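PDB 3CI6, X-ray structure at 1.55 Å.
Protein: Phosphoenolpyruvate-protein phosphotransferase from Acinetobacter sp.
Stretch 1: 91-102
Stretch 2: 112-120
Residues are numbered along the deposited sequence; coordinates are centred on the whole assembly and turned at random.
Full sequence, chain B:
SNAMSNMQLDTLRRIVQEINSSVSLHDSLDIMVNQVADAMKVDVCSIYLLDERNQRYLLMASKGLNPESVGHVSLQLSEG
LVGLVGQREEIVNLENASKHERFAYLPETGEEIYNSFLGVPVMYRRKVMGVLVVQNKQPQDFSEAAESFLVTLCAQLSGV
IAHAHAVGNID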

# COMPACT_ATOMS: atom_id res chain seq x y z
N ILE B 91 8.92 -1.26 13.25
CA ILE B 91 10.18 -1.12 12.55
C ILE B 91 11.33 -1.30 13.55
O ILE B 91 11.24 -0.80 14.69
CB ILE B 91 10.35 0.25 11.87
CG1 ILE B 91 9.37 0.36 10.72
CG2 ILE B 91 11.80 0.39 11.38
CD1 ILE B 91 9.64 1.57 9.84
N VAL B 92 12.34 -2.05 13.12
CA VAL B 92 13.61 -2.18 13.83
C VAL B 92 14.69 -1.70 12.86
O VAL B 92 15.05 -2.39 11.92
CB VAL B 92 13.88 -3.59 14.29
CG1 VAL B 92 15.25 -3.67 14.93
CG2 VAL B 92 12.82 -4.07 15.26
N ASN B 93 15.19 -0.49 13.11
CA ASN B 93 16.15 0.17 12.23
C ASN B 93 17.44 0.31 13.01
O ASN B 93 17.56 1.20 13.86
CB ASN B 93 15.61 1.51 11.78
CG ASN B 93 16.54 2.24 10.84
OD1 ASN B 93 17.63 1.73 10.52
ND2 ASN B 93 16.13 3.46 10.41
N LEU B 94 18.36 -0.63 12.78
CA LEU B 94 19.62 -0.72 13.48
C LEU B 94 20.75 -0.27 12.57
O LEU B 94 21.11 -0.96 11.60
CB LEU B 94 19.90 -2.14 13.92
CG LEU B 94 19.12 -2.63 15.12
CD1 LEU B 94 19.52 -4.10 15.33
CD2 LEU B 94 19.41 -1.77 16.33
N GLU B 95 21.33 0.85 12.91
CA GLU B 95 22.45 1.37 12.18
C GLU B 95 23.60 0.41 12.28
O GLU B 95 24.27 0.13 11.29
CB GLU B 95 22.88 2.73 12.74
CG GLU B 95 24.09 3.35 12.07
CD GLU B 95 24.51 4.66 12.66
OE1 GLU B 95 23.88 5.14 13.64
OE2 GLU B 95 25.50 5.22 12.14
N ASN B 96 23.86 -0.07 13.49
CA ASN B 96 24.96 -0.98 13.71
C ASN B 96 24.42 -2.23 14.39
O ASN B 96 24.28 -2.29 15.62
CB ASN B 96 26.01 -0.30 14.56
CG ASN B 96 27.28 -1.12 14.67
OD1 ASN B 96 27.30 -2.28 14.26
ND2 ASN B 96 28.33 -0.55 15.22
N ALA B 97 24.10 -3.22 13.57
CA ALA B 97 23.51 -4.44 14.04
C ALA B 97 24.55 -5.37 14.64
O ALA B 97 24.18 -6.37 15.26
CB ALA B 97 22.77 -5.12 12.90
N SER B 98 25.83 -5.05 14.50
CA SER B 98 26.90 -5.88 15.08
C SER B 98 26.77 -5.97 16.59
O SER B 98 27.11 -6.99 17.18
CB SER B 98 28.27 -5.31 14.73
OG SER B 98 28.57 -4.18 15.53
N LYS B 99 26.28 -4.90 17.21
CA LYS B 99 26.11 -4.87 18.66
C LYS B 99 25.03 -5.86 19.12
O LYS B 99 24.95 -6.19 20.30
CB LYS B 99 25.80 -3.45 19.11
CG LYS B 99 26.99 -2.53 18.92
CD LYS B 99 26.56 -1.10 18.75
CE LYS B 99 27.73 -0.14 18.90
NZ LYS B 99 27.31 1.27 18.60
N HIS B 100 24.22 -6.36 18.18
CA HIS B 100 23.13 -7.28 18.49
C HIS B 100 23.27 -8.59 17.72
O HIS B 100 22.30 -9.32 17.61
CB HIS B 100 21.79 -6.62 18.15
CG HIS B 100 21.60 -5.29 18.83
ND1 HIS B 100 21.07 -5.18 20.09
CD2 HIS B 100 21.90 -4.03 18.43
CE1 HIS B 100 21.05 -3.91 20.45
NE2 HIS B 100 21.54 -3.19 19.46
N GLU B 101 24.47 -8.89 17.23
CA GLU B 101 24.68 -10.05 16.33
C GLU B 101 24.60 -11.39 17.06
O GLU B 101 24.17 -12.40 16.49
CB GLU B 101 26.04 -9.94 15.62
CG GLU B 101 26.15 -10.85 14.39
CD GLU B 101 27.55 -10.87 13.79
OE1 GLU B 101 28.20 -9.80 13.76
OE2 GLU B 101 28.00 -11.96 13.35
N ARG B 102 25.04 -11.42 18.31
CA ARG B 102 25.20 -12.70 18.99
C ARG B 102 23.86 -13.48 19.08
O ARG B 102 23.83 -14.71 18.88
CB ARG B 102 25.82 -12.50 20.38
CG ARG B 102 25.94 -13.78 21.18
CD ARG B 102 26.61 -13.52 22.50
NE ARG B 102 28.04 -13.28 22.36
CZ ARG B 102 28.67 -12.14 22.63
NH1 ARG B 102 29.99 -12.09 22.47
NH2 ARG B 102 28.02 -11.05 23.05
N GLU B 112 28.46 -14.19 4.31
CA GLU B 112 28.44 -12.72 4.43
C GLU B 112 27.93 -12.23 5.78
O GLU B 112 27.04 -12.85 6.38
CB GLU B 112 27.56 -12.12 3.32
CG GLU B 112 27.90 -12.57 1.89
CD GLU B 112 28.65 -11.53 1.07
OE1 GLU B 112 29.42 -10.73 1.66
OE2 GLU B 112 28.47 -11.51 -0.16
N ILE B 113 28.49 -11.11 6.26
CA ILE B 113 28.04 -10.45 7.49
C ILE B 113 27.45 -9.08 7.12
O ILE B 113 28.04 -8.29 6.35
CB ILE B 113 29.20 -10.32 8.53
CG1 ILE B 113 28.67 -10.26 9.97
CG2 ILE B 113 30.06 -9.08 8.27
CD1 ILE B 113 29.63 -10.90 10.97
N TYR B 114 26.27 -8.81 7.66
CA TYR B 114 25.60 -7.55 7.41
C TYR B 114 25.46 -6.79 8.71
O TYR B 114 24.69 -7.18 9.58
CB TYR B 114 24.21 -7.80 6.78
CG TYR B 114 24.30 -8.55 5.47
CD1 TYR B 114 24.75 -7.93 4.34
CD2 TYR B 114 23.88 -9.88 5.37
CE1 TYR B 114 24.87 -8.61 3.14
CE2 TYR B 114 23.96 -10.57 4.16
CZ TYR B 114 24.47 -9.93 3.06
OH TYR B 114 24.58 -10.59 1.85
N ASN B 115 26.15 -5.66 8.80
CA ASN B 115 26.18 -4.88 10.03
C ASN B 115 25.15 -3.79 10.11
O ASN B 115 25.16 -3.01 11.05
CB ASN B 115 27.57 -4.30 10.23
CG ASN B 115 28.59 -5.38 10.57
OD1 ASN B 115 28.31 -6.28 11.37
ND2 ASN B 115 29.70 -5.37 9.87
N SER B 116 24.25 -3.72 9.13
CA SER B 116 23.07 -2.88 9.25
C SER B 116 21.82 -3.73 8.97
O SER B 116 21.85 -4.62 8.14
CB SER B 116 23.13 -1.70 8.28
OG SER B 116 22.70 -2.10 6.99
N PHE B 117 20.75 -3.45 9.71
CA PHE B 117 19.51 -4.19 9.59
C PHE B 117 18.36 -3.19 9.69
O PHE B 117 18.28 -2.45 10.65
CB PHE B 117 19.37 -5.18 10.75
CG PHE B 117 18.07 -5.94 10.77
CD1 PHE B 117 16.98 -5.43 11.45
CD2 PHE B 117 17.92 -7.16 10.12
CE1 PHE B 117 15.81 -6.11 11.50
CE2 PHE B 117 16.73 -7.86 10.17
CZ PHE B 117 15.66 -7.32 10.83
N LEU B 118 17.47 -3.24 8.72
CA LEU B 118 16.26 -2.44 8.73
C LEU B 118 15.10 -3.37 8.42
O LEU B 118 14.95 -3.85 7.30
CB LEU B 118 16.36 -1.32 7.70
CG LEU B 118 15.12 -0.52 7.36
CD1 LEU B 118 14.38 -0.00 8.57
CD2 LEU B 118 15.50 0.66 6.42
N GLY B 119 14.32 -3.69 9.45
CA GLY B 119 13.19 -4.64 9.31
C GLY B 119 11.88 -3.90 9.49
O GLY B 119 11.76 -3.07 10.42
N VAL B 120 10.92 -4.18 8.60
CA VAL B 120 9.68 -3.46 8.54
C VAL B 120 8.54 -4.49 8.53
O VAL B 120 8.57 -5.43 7.72
CB VAL B 120 9.60 -2.57 7.29
CG1 VAL B 120 8.31 -1.79 7.32
CG2 VAL B 120 10.80 -1.65 7.23

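Residues 112-120 run antiparallel to 91-102, strand 116-120 pairing with strand 92-94 (axes 4.7 Å apart at closest, 168° between directions); together the stretches bury 607 Å². Glu-112 lies out of reach, so contact begins at Ile-113, whose CD1 sits 3.1 Å from Glu-101 OE2, a tight apolar-to-carboxylate approach at the exposed end. Tyr-114 turns its side chain away and contributes little. Asn-115 anchors the loop: its O accepts from Ala-97 N (2.7 Å), and a CA-H...O contact from Asn-96 CA (3.4 Å) reaches the same oxygen. Its CA-to-CB bond points sideways, yet the end of the side chain comes nearer, OD1 lying 3.5 Å from Ser-98 CB. Ser-98 is itself tied back within its stretch, OG donating to Asn-96 OD1 (2.6 Å). Ser-116, small and buried, packs its CB 3.7 Å from Glu-95 O. Phe-117 has the largest area covered here. Its backbone forms a two-bond pair with Leu-94: Leu-94 N to Phe-117 O is 2.8 Å, Phe-117 N to Leu-94 O 3.1 Å. Its side chain shares a sheet face with those of Val-92 and Leu-94; Phe-117 CB lies 4.0 Å from Ala-97 CB and 4.4 Å from Leu-94 CB, while CE1 reaches to 4.2 Å from Val-92 CB, so one long apolar residue spans several smaller ones. Leu-118, in the non-hydrogen-bonded pair with Asn-93, points to the other face, where its CD1 lies 3.8 Å from both Ile-91 CG2 and Asn-93 CB. Gly-119 closes the second two-bond pair: Val-92 N to Gly-119 O and Gly-119 N to Val-92 O are both 2.9 Å. Glycine suits this site because an ideal CB would fall 2.8 Å from Phe-117 CE1, in space the ring occupies. Buried Val-120 ends the contact, its CG1 packing 4.2 Å from Ile-91 CG1.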